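PDB 2P14: heterodimeric restriction endonuclease R.BspD6I small subunit from Bacillus sp., which probably serves as the DNA-cleaving subunit of a heterodimeric type IIS restriction endonuclease, acting in complex with a site-specific nicking subunit. Local coordinates for residues Gln2-Phe7 against Phe29-Ser34; Trp23-Val28 against Glu59-Glu64; Asp88-His93 against Glu128-Leu133; Ser116-Ile121 against Glu176-Ile181. All blocks are in the same frame, centred on the assembly; numbering follows the deposited sequence. Where two conformers were deposited one is given.

Contact 1. Residues Gln2-Phe7 against Phe29-Ser34; sequences QDILDF and FKKLGS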
# COMPACT_ATOMS: atom_id res chain seq x y z
N GLN A 2 12.53 -1.13 -12.71
CA GLN A 2 13.08 -2.40 -12.26
C GLN A 2 14.12 -2.18 -11.15
O GLN A 2 14.23 -3.01 -10.24
CB GLN A 2 13.70 -3.18 -13.43
CG GLN A 2 14.05 -4.61 -13.02
CD GLN A 2 12.83 -5.44 -12.61
OE1 GLN A 2 11.83 -5.51 -13.35
NE2 GLN A 2 12.89 -6.06 -11.42
N ASP A 3 14.85 -1.06 -11.24
CA ASP A 3 15.84 -0.69 -10.22
C ASP A 3 15.16 -0.48 -8.87
O ASP A 3 15.68 -0.91 -7.83
CB ASP A 3 16.67 0.56 -10.65
CG ASP A 3 15.87 1.87 -10.65
OD1 ASP A 3 16.46 2.91 -10.28
OD2 ASP A 3 14.66 1.90 -11.01
N ILE A 4 13.98 0.14 -8.90
CA ILE A 4 13.26 0.44 -7.66
C ILE A 4 12.74 -0.89 -7.10
O ILE A 4 12.86 -1.16 -5.89
CB ILE A 4 12.11 1.44 -7.89
CG1 ILE A 4 12.65 2.79 -8.36
CG2 ILE A 4 11.30 1.61 -6.59
CD1 ILE A 4 11.61 3.73 -8.91
N LEU A 5 12.15 -1.72 -7.96
CA LEU A 5 11.64 -3.01 -7.50
C LEU A 5 12.73 -3.87 -6.89
O LEU A 5 12.52 -4.48 -5.83
CB LEU A 5 10.88 -3.75 -8.62
CG LEU A 5 9.70 -2.97 -9.21
CD1 LEU A 5 8.98 -3.84 -10.25
CD2 LEU A 5 8.71 -2.51 -8.12
N ASP A 6 13.89 -3.93 -7.55
CA ASP A 6 15.03 -4.71 -7.04
C ASP A 6 15.52 -4.16 -5.71
O ASP A 6 16.03 -4.92 -4.88
CB ASP A 6 16.20 -4.72 -8.05
CG ASP A 6 15.88 -5.45 -9.34
OD1 ASP A 6 14.94 -6.26 -9.37
OD2 ASP A 6 16.60 -5.18 -10.33
N PHE A 7 15.40 -2.84 -5.52
CA PHE A 7 15.89 -2.24 -4.26
C PHE A 7 15.13 -2.77 -3.03
O PHE A 7 15.66 -2.78 -1.92
CB PHE A 7 15.91 -0.71 -4.29
CG PHE A 7 16.57 -0.10 -3.06
CD1 PHE A 7 17.95 -0.04 -2.95
CD2 PHE A 7 15.78 0.43 -2.04
CE1 PHE A 7 18.56 0.52 -1.81
CE2 PHE A 7 16.38 0.98 -0.89
CZ PHE A 7 17.75 1.03 -0.78
N PHE A 29 5.44 4.90 -6.81
CA PHE A 29 4.30 5.77 -7.17
C PHE A 29 4.71 7.08 -7.85
O PHE A 29 4.07 7.55 -8.79
CB PHE A 29 3.40 6.01 -5.97
CG PHE A 29 2.52 4.85 -5.68
CD1 PHE A 29 1.29 4.71 -6.35
CD2 PHE A 29 2.92 3.88 -4.77
CE1 PHE A 29 0.48 3.60 -6.11
CE2 PHE A 29 2.11 2.78 -4.53
CZ PHE A 29 0.88 2.65 -5.20
N LYS A 30 5.84 7.63 -7.44
CA LYS A 30 6.36 8.81 -8.12
C LYS A 30 6.70 8.47 -9.58
O LYS A 30 6.37 9.21 -10.52
CB LYS A 30 7.61 9.33 -7.39
CG LYS A 30 8.19 10.64 -8.00
CD LYS A 30 9.38 11.13 -7.19
CE LYS A 30 10.01 12.35 -7.85
NZ LYS A 30 9.07 13.50 -7.71
N LYS A 31 7.33 7.32 -9.79
CA LYS A 31 7.72 6.92 -11.15
C LYS A 31 6.52 6.54 -12.02
O LYS A 31 6.52 6.79 -13.24
CB LYS A 31 8.74 5.80 -11.15
CG LYS A 31 9.38 5.67 -12.50
CD LYS A 31 10.71 5.06 -12.46
CE LYS A 31 11.33 5.04 -13.85
NZ LYS A 31 12.73 4.65 -13.74
N LEU A 32 5.50 5.94 -11.43
CA LEU A 32 4.30 5.62 -12.22
C LEU A 32 3.66 6.89 -12.76
O LEU A 32 3.10 6.89 -13.88
CB LEU A 32 3.30 4.85 -11.37
CG LEU A 32 3.62 3.38 -11.08
CD1 LEU A 32 2.64 2.82 -10.08
CD2 LEU A 32 3.65 2.53 -12.36
N GLY A 33 3.68 7.93 -11.95
CA GLY A 33 3.21 9.25 -12.32
C GLY A 33 1.69 9.33 -12.48
O GLY A 33 0.96 8.53 -11.89
N SER A 34 1.24 10.35 -13.22
CA SER A 34 -0.19 10.47 -13.55
C SER A 34 -1.06 10.89 -12.34
O SER A 34 -2.28 10.72 -12.37
CB SER A 34 -0.77 9.16 -14.18
OG SER A 34 -0.11 8.72 -15.38
O HOH W 1 13.99 4.67 -11.35
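The first torsion of Ile4 (chi1 -64°) turns CG1 anti to the carbonyl carbon, and that of Lys31 (chi1 -165°) sets CG anti to the backbone N; with the lysine chain extended beyond CG, the two side chains bridge backbones whose nearest CA atoms, of Ile4 and Lys31, are 9.2 Å apart. They meet at an oblique angle. Ile4 CD1 rests on the aliphatic part of the lysine, 3.9 Å from Lys31 CD and 4.2 Å from Lys31 CB, while the ammonium group runs on toward Asp3. Lys31 NZ stops 4.3 Å from Asp3 OD2, too far for a salt bridge, and one water fills the step: it donates to Asp3 OD2 at 2.9 Å and accepts from Lys31 NZ at 2.7 Å. The water links the two opposite charges, which probably attract weakly, beside the Ile4 CD1 to Lys31 CD contact. Within the first helix, Gln2 NE2 bonds to Asp6 OD1 at 2.9 Å, approaching from above the carboxylate plane (42° out of it). Ile4 also touches Arg27 and Val28, and its carbonyl oxygen accepts from Asn24 ND2. Just after helix 17-32, Gly33 with positive phi leaves the helical path, and Phe29 of that helix touches Ile70 and Ile72 of strand 69-75. A short N-terminal helix is thus laid against the helix that packs on the central sheet, consistent with the PD-(D/E)XK clan.

Contact 2. Residues Trp23-Val28 against Glu59-Glu64; sequences WNTYRV and EDILVE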
# COMPACT_ATOMS: atom_id res chain seq x y z
N TRP A 23 10.04 4.78 1.77
CA TRP A 23 10.63 5.59 0.72
C TRP A 23 10.65 4.88 -0.64
O TRP A 23 10.32 5.49 -1.67
CB TRP A 23 12.04 5.99 1.13
CG TRP A 23 12.85 6.68 0.05
CD1 TRP A 23 12.71 7.96 -0.39
CD2 TRP A 23 13.92 6.11 -0.73
NE1 TRP A 23 13.65 8.24 -1.37
CE2 TRP A 23 14.40 7.12 -1.60
CE3 TRP A 23 14.55 4.85 -0.73
CZ2 TRP A 23 15.47 6.91 -2.48
CZ3 TRP A 23 15.58 4.63 -1.62
CH2 TRP A 23 16.04 5.65 -2.49
N ASN A 24 10.98 3.59 -0.63
CA ASN A 24 11.09 2.89 -1.89
C ASN A 24 9.71 2.75 -2.54
O ASN A 24 9.57 2.82 -3.78
CB ASN A 24 11.71 1.52 -1.71
CG ASN A 24 12.31 1.02 -3.00
OD1 ASN A 24 13.04 1.77 -3.68
ND2 ASN A 24 12.01 -0.22 -3.37
N THR A 25 8.70 2.59 -1.69
CA THR A 25 7.33 2.48 -2.17
C THR A 25 6.88 3.83 -2.78
O THR A 25 6.24 3.89 -3.84
CB THR A 25 6.43 2.00 -1.03
OG1 THR A 25 6.93 0.75 -0.53
CG2 THR A 25 5.00 1.81 -1.57
N TYR A 26 7.17 4.93 -2.11
CA TYR A 26 6.98 6.26 -2.69
C TYR A 26 7.68 6.40 -4.07
O TYR A 26 7.08 6.94 -5.00
CB TYR A 26 7.53 7.28 -1.68
CG TYR A 26 7.91 8.63 -2.24
CD1 TYR A 26 6.96 9.61 -2.50
CD2 TYR A 26 9.25 8.90 -2.52
CE1 TYR A 26 7.34 10.87 -3.01
CE2 TYR A 26 9.63 10.14 -3.02
CZ TYR A 26 8.68 11.10 -3.28
OH TYR A 26 9.12 12.32 -3.76
N ARG A 27 8.92 5.91 -4.19
CA ARG A 27 9.60 5.96 -5.50
C ARG A 27 8.80 5.25 -6.59
O ARG A 27 8.77 5.73 -7.72
CB ARG A 27 11.01 5.35 -5.42
CG ARG A 27 11.98 6.14 -4.52
CD ARG A 27 13.40 5.96 -5.01
NE ARG A 27 13.84 4.59 -4.84
CZ ARG A 27 14.91 4.05 -5.43
NH1 ARG A 27 15.69 4.77 -6.26
NH2 ARG A 27 15.22 2.80 -5.20
N VAL A 28 8.15 4.14 -6.26
CA VAL A 28 7.31 3.43 -7.26
C VAL A 28 6.18 4.33 -7.75
O VAL A 28 5.98 4.51 -8.98
CB VAL A 28 6.72 2.13 -6.68
CG1 VAL A 28 5.71 1.52 -7.69
CG2 VAL A 28 7.79 1.15 -6.39
N GLU A 59 -1.22 8.90 7.28
CA GLU A 59 -0.73 7.80 6.44
C GLU A 59 0.70 7.97 5.91
O GLU A 59 1.19 9.09 5.69
CB GLU A 59 -1.69 7.59 5.25
CG GLU A 59 -1.87 8.82 4.37
CD GLU A 59 -2.98 9.81 4.85
OE1 GLU A 59 -3.51 9.65 5.98
OE2 GLU A 59 -3.28 10.75 4.07
N ASP A 60 1.37 6.84 5.68
CA ASP A 60 2.76 6.90 5.21
C ASP A 60 2.94 7.65 3.89
O ASP A 60 3.88 8.43 3.73
CB ASP A 60 3.36 5.49 5.03
CG ASP A 60 3.48 4.73 6.35
OD1 ASP A 60 3.41 5.32 7.42
OD2 ASP A 60 3.63 3.49 6.30
N ILE A 61 2.02 7.42 2.94
CA ILE A 61 2.05 8.05 1.62
C ILE A 61 0.62 8.24 1.19
O ILE A 61 -0.21 7.37 1.41
CB ILE A 61 2.76 7.17 0.54
CG1 ILE A 61 4.16 6.76 1.01
CG2 ILE A 61 2.88 7.91 -0.80
CD1 ILE A 61 4.63 5.45 0.35
N LEU A 62 0.34 9.40 0.60
CA LEU A 62 -0.97 9.61 -0.03
C LEU A 62 -0.72 9.91 -1.50
O LEU A 62 0.13 10.75 -1.81
CB LEU A 62 -1.72 10.80 0.59
CG LEU A 62 -2.99 11.26 -0.11
CD1 LEU A 62 -4.11 10.17 0.01
CD2 LEU A 62 -3.41 12.63 0.49
N VAL A 63 -1.44 9.22 -2.39
CA VAL A 63 -1.43 9.61 -3.81
C VAL A 63 -2.87 9.96 -4.22
O VAL A 63 -3.81 9.16 -4.02
CB VAL A 63 -0.80 8.52 -4.72
CG1 VAL A 63 -1.63 7.28 -4.73
CG2 VAL A 63 -0.59 9.03 -6.15
N GLU A 64 -3.04 11.19 -4.72
CA GLU A 64 -4.36 11.62 -5.15
C GLU A 64 -4.41 11.66 -6.66
O GLU A 64 -3.66 12.37 -7.29
CB GLU A 64 -4.69 13.00 -4.58
CG GLU A 64 -4.80 12.95 -3.07
CD GLU A 64 -5.23 14.28 -2.45
OE1 GLU A 64 -4.74 15.35 -2.93
OE2 GLU A 64 -6.00 14.23 -1.48
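This is an apolar helix-on-sheet contact inside the chain, in which Ile61 of strand 61-64 reaches the side chain of Thr25 and the backbone N and CA of Tyr26 on helix 17-32. The nearest CA atoms, those of Tyr26 and Ile61, lie only 6.8 Å apart, and no hydrogen bond crosses. Ile61 has CG1 anti to its carbonyl carbon (chi1 -53°), which carries CD1 to the helix surface: the methyl sits 3.6 Å from Tyr26 N and 4.0 Å from Tyr26 CB. On the Thr25 side, Ile61 CD1 is 4.1 Å from Thr25 CG2. Thr25 turns that methyl to the strand, and its hydroxyl bonds instead to Tyr8 OH and Phe21 O. The ring of Tyr26 leads away from Ile61, packs on Leu38 and Pro40, and ends in a hydrogen bond to a bound glycerol. Farther round the helix, Arg27 grips Asn24 OD1 side-on, NH2 at 2.9 Å and NE at 3.2 Å, with Asn24 OD1 lying close to the guanidinium plane, while Trp23 CH2 lies over one face of the group. Ile61 is paired with Ile72 on the neighbouring strand, so the contact joins an N-terminal helix to the antiparallel part of the mixed sheet, consistent with the alpha/beta core of the PD-(D/E)XK clan.

Contact 3. Residues Asp88-His93 against Glu128-Leu133; sequences DSVVRH and EPVIPL. With SO4 (sulfate ion), chain C.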
# COMPACT_ATOMS: atom_id res chain seq x y z
N ASP A 88 -5.05 -0.66 13.80
CA ASP A 88 -5.84 0.53 14.16
C ASP A 88 -5.48 1.77 13.35
O ASP A 88 -6.35 2.48 12.86
CB ASP A 88 -5.72 0.83 15.65
CG ASP A 88 -6.57 -0.11 16.52
OD1 ASP A 88 -7.33 -0.94 15.98
OD2 ASP A 88 -6.44 -0.01 17.76
N SER A 89 -4.18 2.02 13.20
CA SER A 89 -3.75 3.20 12.46
C SER A 89 -4.11 3.10 10.97
O SER A 89 -4.49 4.11 10.38
CB SER A 89 -2.28 3.48 12.70
OG SER A 89 -1.51 2.41 12.21
N VAL A 90 -4.01 1.91 10.37
CA VAL A 90 -4.42 1.75 8.96
C VAL A 90 -5.88 2.13 8.80
O VAL A 90 -6.25 2.89 7.90
CB VAL A 90 -4.17 0.30 8.45
CG1 VAL A 90 -4.94 0.01 7.14
CG2 VAL A 90 -2.66 0.09 8.23
N VAL A 91 -6.73 1.61 9.68
CA VAL A 91 -8.16 1.88 9.52
C VAL A 91 -8.47 3.34 9.85
O VAL A 91 -9.25 3.99 9.14
CB VAL A 91 -8.99 0.89 10.37
CG1 VAL A 91 -10.48 1.33 10.41
CG2 VAL A 91 -8.86 -0.53 9.77
N ARG A 92 -7.88 3.83 10.93
CA ARG A 92 -8.11 5.21 11.35
C ARG A 92 -7.71 6.21 10.26
O ARG A 92 -8.41 7.20 10.01
CB ARG A 92 -7.35 5.53 12.65
CG ARG A 92 -7.58 6.94 13.20
CD ARG A 92 -6.90 7.14 14.56
NE ARG A 92 -5.44 7.21 14.48
CZ ARG A 92 -4.61 6.22 14.83
NH1 ARG A 92 -5.09 5.07 15.29
NH2 ARG A 92 -3.30 6.37 14.73
N HIS A 93 -6.56 6.01 9.62
CA HIS A 93 -6.17 6.98 8.62
C HIS A 93 -7.18 7.03 7.47
O HIS A 93 -7.49 8.10 6.95
CB HIS A 93 -4.79 6.67 8.03
CG HIS A 93 -3.69 6.71 9.03
ND1 HIS A 93 -2.50 6.04 8.82
CD2 HIS A 93 -3.58 7.30 10.25
CE1 HIS A 93 -1.70 6.24 9.85
NE2 HIS A 93 -2.33 7.00 10.73
N GLU A 128 -14.39 1.41 4.50
CA GLU A 128 -12.98 1.38 4.86
C GLU A 128 -12.24 0.31 4.02
O GLU A 128 -11.70 -0.62 4.57
CB GLU A 128 -12.82 1.16 6.39
CG GLU A 128 -13.54 2.26 7.24
CD GLU A 128 -14.04 1.81 8.61
OE1 GLU A 128 -13.66 0.73 9.13
OE2 GLU A 128 -14.84 2.55 9.24
N PRO A 129 -12.21 0.47 2.67
CA PRO A 129 -11.59 -0.56 1.84
C PRO A 129 -10.06 -0.56 1.87
O PRO A 129 -9.42 0.44 1.46
CB PRO A 129 -12.10 -0.24 0.42
CG PRO A 129 -12.32 1.25 0.45
CD PRO A 129 -12.76 1.56 1.84
N VAL A 130 -9.51 -1.69 2.34
CA VAL A 130 -8.07 -1.85 2.46
C VAL A 130 -7.66 -3.08 1.65
O VAL A 130 -8.23 -4.18 1.83
CB VAL A 130 -7.63 -2.01 3.93
CG1 VAL A 130 -6.10 -2.14 3.98
CG2 VAL A 130 -8.09 -0.80 4.80
N ILE A 131 -6.68 -2.92 0.77
CA ILE A 131 -6.18 -4.06 0.01
C ILE A 131 -4.75 -4.35 0.46
O ILE A 131 -3.85 -3.53 0.21
CB ILE A 131 -6.21 -3.82 -1.51
CG1 ILE A 131 -7.63 -3.46 -2.00
CG2 ILE A 131 -5.71 -5.07 -2.22
CD1 ILE A 131 -7.95 -1.95 -1.93
N PRO A 132 -4.53 -5.51 1.09
CA PRO A 132 -3.19 -5.89 1.55
C PRO A 132 -2.43 -6.61 0.45
O PRO A 132 -2.97 -7.56 -0.14
CB PRO A 132 -3.48 -6.88 2.71
CG PRO A 132 -4.75 -7.60 2.21
CD PRO A 132 -5.53 -6.56 1.41
N LEU A 133 -1.19 -6.19 0.19
CA LEU A 133 -0.32 -6.85 -0.77
C LEU A 133 1.00 -7.19 -0.11
O LEU A 133 1.54 -6.38 0.68
CB LEU A 133 -0.05 -5.97 -1.99
CG LEU A 133 -1.23 -5.58 -2.90
CD1 LEU A 133 -0.73 -4.78 -4.12
CD2 LEU A 133 -2.04 -6.80 -3.35
S SO4 C . 0.11 6.79 13.41
O1 SO4 C . -1.27 7.28 13.28
O2 SO4 C . 0.12 5.69 14.39
O3 SO4 C . 0.97 7.89 13.86
O4 SO4 C . 0.56 6.30 12.10
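The contact belongs to the beta-alpha-beta part of the core: Val90 and Val91 of helix 80-98 meet Val130 at the start of strand 130-134, an outermost strand of the central sheet, and Glu128 in the loop just before it. Val90 CG1 rests against both methyls of Val130, 4.0 Å from Val130 CG1 and as far from CG2. At the next residue, Val91 CG1 approaches Glu128 OE1 at 3.5 Å; the other carboxylate oxygen of Glu128 is bonded to Gln95. Helix 80-98 connects the parallel neighbours 69-75 and 104-110, and here it reaches one strand beyond them. On another side of the helix Arg92 and His93 converge on a sulfate, probably from the crystallisation liquor. His93 NE2 gives its oxygen O1 a fairly straight bond of 2.8 Å (162°), the anion lying at the ring's edge. Arg92, bent at chi3 (72°), reaches the same O1 through NH2 at 2.7 Å, a weak bond by its 121° angle. Ser89 O stands over one face of the imidazole, and ND1 bonds to Glu73 OE2. A leucine in place of His93 would probably leave both the sulfate O1 and the Glu73 carboxylate without this partner. Gly57 N adds a further hydrogen bond to the anion.

Contact 4. Residues Ser116-Ile121 against Glu176-Ile181; sequences SFARHI and EWLTFI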
# COMPACT_ATOMS: atom_id res chain seq x y z
N SER A 116 -4.81 -12.44 11.10
CA SER A 116 -5.56 -11.62 12.04
C SER A 116 -5.65 -10.17 11.57
O SER A 116 -6.67 -9.53 11.72
CB SER A 116 -4.96 -11.68 13.44
OG SER A 116 -4.96 -13.01 13.90
N PHE A 117 -4.56 -9.66 11.00
CA PHE A 117 -4.58 -8.33 10.38
C PHE A 117 -5.60 -8.28 9.22
O PHE A 117 -6.37 -7.35 9.12
CB PHE A 117 -3.19 -7.98 9.86
CG PHE A 117 -3.11 -6.64 9.14
CD1 PHE A 117 -3.10 -5.43 9.85
CD2 PHE A 117 -3.07 -6.61 7.75
CE1 PHE A 117 -3.02 -4.22 9.17
CE2 PHE A 117 -3.01 -5.41 7.07
CZ PHE A 117 -2.97 -4.21 7.78
N ALA A 118 -5.58 -9.30 8.36
CA ALA A 118 -6.53 -9.35 7.23
C ALA A 118 -7.98 -9.39 7.70
O ALA A 118 -8.85 -8.75 7.11
CB ALA A 118 -6.24 -10.55 6.34
N ARG A 119 -8.23 -10.14 8.78
CA ARG A 119 -9.56 -10.15 9.38
C ARG A 119 -9.99 -8.77 9.87
O ARG A 119 -11.14 -8.35 9.68
CB ARG A 119 -9.65 -11.21 10.50
CG ARG A 119 -9.62 -12.64 9.94
CD ARG A 119 -9.73 -13.62 11.10
NE ARG A 119 -9.37 -14.97 10.70
CZ ARG A 119 -8.31 -15.61 11.15
NH1 ARG A 119 -7.50 -15.02 12.03
NH2 ARG A 119 -8.06 -16.85 10.74
N HIS A 120 -9.04 -8.05 10.49
CA HIS A 120 -9.29 -6.69 10.95
C HIS A 120 -9.62 -5.72 9.83
O HIS A 120 -10.61 -4.99 9.90
CB HIS A 120 -8.04 -6.17 11.70
CG HIS A 120 -8.29 -4.89 12.44
ND1 HIS A 120 -9.01 -4.86 13.62
CD2 HIS A 120 -7.91 -3.62 12.19
CE1 HIS A 120 -9.06 -3.61 14.06
NE2 HIS A 120 -8.42 -2.84 13.20
N ILE A 121 -8.77 -5.67 8.80
CA ILE A 121 -8.96 -4.66 7.74
C ILE A 121 -10.06 -5.05 6.76
O ILE A 121 -10.46 -4.23 5.94
CB ILE A 121 -7.66 -4.37 6.94
CG1 ILE A 121 -7.18 -5.68 6.26
CG2 ILE A 121 -6.63 -3.75 7.88
CD1 ILE A 121 -6.22 -5.49 5.07
N GLU A 176 -9.80 -17.15 2.20
CA GLU A 176 -10.19 -17.13 0.80
C GLU A 176 -9.73 -15.84 0.10
O GLU A 176 -9.30 -15.86 -1.05
CB GLU A 176 -11.71 -17.30 0.68
CG GLU A 176 -12.22 -17.14 -0.75
CD GLU A 176 -13.70 -17.47 -0.94
OE1 GLU A 176 -14.41 -17.80 0.04
OE2 GLU A 176 -14.15 -17.42 -2.12
N TRP A 177 -9.83 -14.72 0.82
CA TRP A 177 -9.46 -13.45 0.25
C TRP A 177 -7.99 -13.43 -0.07
O TRP A 177 -7.58 -13.02 -1.19
CB TRP A 177 -9.77 -12.35 1.28
CG TRP A 177 -9.50 -10.92 0.83
CD1 TRP A 177 -9.49 -10.43 -0.46
CD2 TRP A 177 -9.27 -9.81 1.69
NE1 TRP A 177 -9.28 -9.08 -0.45
CE2 TRP A 177 -9.14 -8.67 0.86
CE3 TRP A 177 -9.15 -9.66 3.09
CZ2 TRP A 177 -8.90 -7.38 1.38
CZ3 TRP A 177 -8.92 -8.39 3.61
CH2 TRP A 177 -8.80 -7.27 2.76
N LEU A 178 -7.15 -13.79 0.91
CA LEU A 178 -5.72 -13.73 0.66
C LEU A 178 -5.30 -14.72 -0.44
O LEU A 178 -4.39 -14.45 -1.23
CB LEU A 178 -4.92 -13.95 1.94
CG LEU A 178 -5.06 -12.92 3.07
CD1 LEU A 178 -4.08 -13.28 4.23
CD2 LEU A 178 -4.87 -11.45 2.57
N THR A 179 -5.95 -15.88 -0.48
CA THR A 179 -5.72 -16.83 -1.58
C THR A 179 -6.04 -16.23 -2.94
O THR A 179 -5.28 -16.36 -3.88
CB THR A 179 -6.54 -18.12 -1.37
OG1 THR A 179 -6.14 -18.71 -0.11
CG2 THR A 179 -6.30 -19.12 -2.53
N PHE A 180 -7.13 -15.48 -3.00
CA PHE A 180 -7.52 -14.86 -4.26
C PHE A 180 -6.47 -13.87 -4.74
O PHE A 180 -6.14 -13.79 -5.92
CB PHE A 180 -8.87 -14.17 -4.13
CG PHE A 180 -9.28 -13.43 -5.35
CD1 PHE A 180 -9.91 -14.11 -6.39
CD2 PHE A 180 -9.03 -12.05 -5.47
CE1 PHE A 180 -10.26 -13.44 -7.55
CE2 PHE A 180 -9.41 -11.38 -6.62
CZ PHE A 180 -10.03 -12.07 -7.66
N ILE A 181 -5.96 -13.06 -3.81
CA ILE A 181 -4.96 -12.06 -4.18
C ILE A 181 -3.70 -12.72 -4.72
O ILE A 181 -3.20 -12.35 -5.81
CB ILE A 181 -4.66 -11.15 -2.99
CG1 ILE A 181 -5.91 -10.36 -2.62
CG2 ILE A 181 -3.52 -10.18 -3.31
CD1 ILE A 181 -5.77 -9.51 -1.34
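Segments 116-121 and 176-181 are helical and cross almost perpendicularly: their axes make an angle of 99° and come within 11.0 Å of each other, and the nearest CA pair, Ala118 and Leu178, is 7.9 Å apart. At the crossing the small Ala118 CB faces the fork of Leu178, at 4.1 Å from both Leu178 CD1 and Leu178 CD2. Trp177 packs beside it. With CG anti to the backbone N (chi1 -178°), the indole extends toward the other helix and presents its six-membered ring, whose edge at CZ3 lies 3.5 Å from Ala118 O, with that oxygen in the ring plane. The side chains of Ile121 and Trp177 cross at about a right angle, and Ile121 CD1 meets the ring at Trp177 CH2, 3.9 Å away. Ile121 CG1 stands between the backbone N and the carbonyl carbon (chi1 61°), while its CG2 lies over one face of the Phe117 ring. Helix 115-121 belongs to the connection between the parallel strands 104-110 and 130-134, a beta-alpha-beta crossover, and helix 174-184 comes from the C-terminal part of the chain to pack across it. Both Ile121 and Trp177 also touch Pro132 on strand 130-134. The pyrrole side of the indole is held by a hydrogen bond from Trp177 NE1 to Leu164 O, and Lys125 makes a cation-pi contact with the ring. Replacing Trp177 by an alanine is likely to open a gap beside Ile121 and to leave Leu164 O without the indole N-H. Close by, Arg119 forms a salt bridge with Glu175, a second tie between the two helices.

Contacts 1 and 2 share helix 17-32; their centres are about 10 Å apart and their segments alternate along the chain. Contacts 3 and 4, with centres about 12 Å apart, alternate likewise and meet where Val130 O lies 3.3 Å from Trp177 CH2. The first pair closes before the second opens, so the chain builds one end of the core and then the other, contacts 1 and 4 lying about 26 Å apart between centres on opposite sides of the chain's centre. The central mixed sheet joins them: contact 2 uses strand 61-64, contact 3 the outermost strand 130-134, and Glu59 CA packs 3.4 Å from His93 ND1. Helices at both ends thus share one sheet framework.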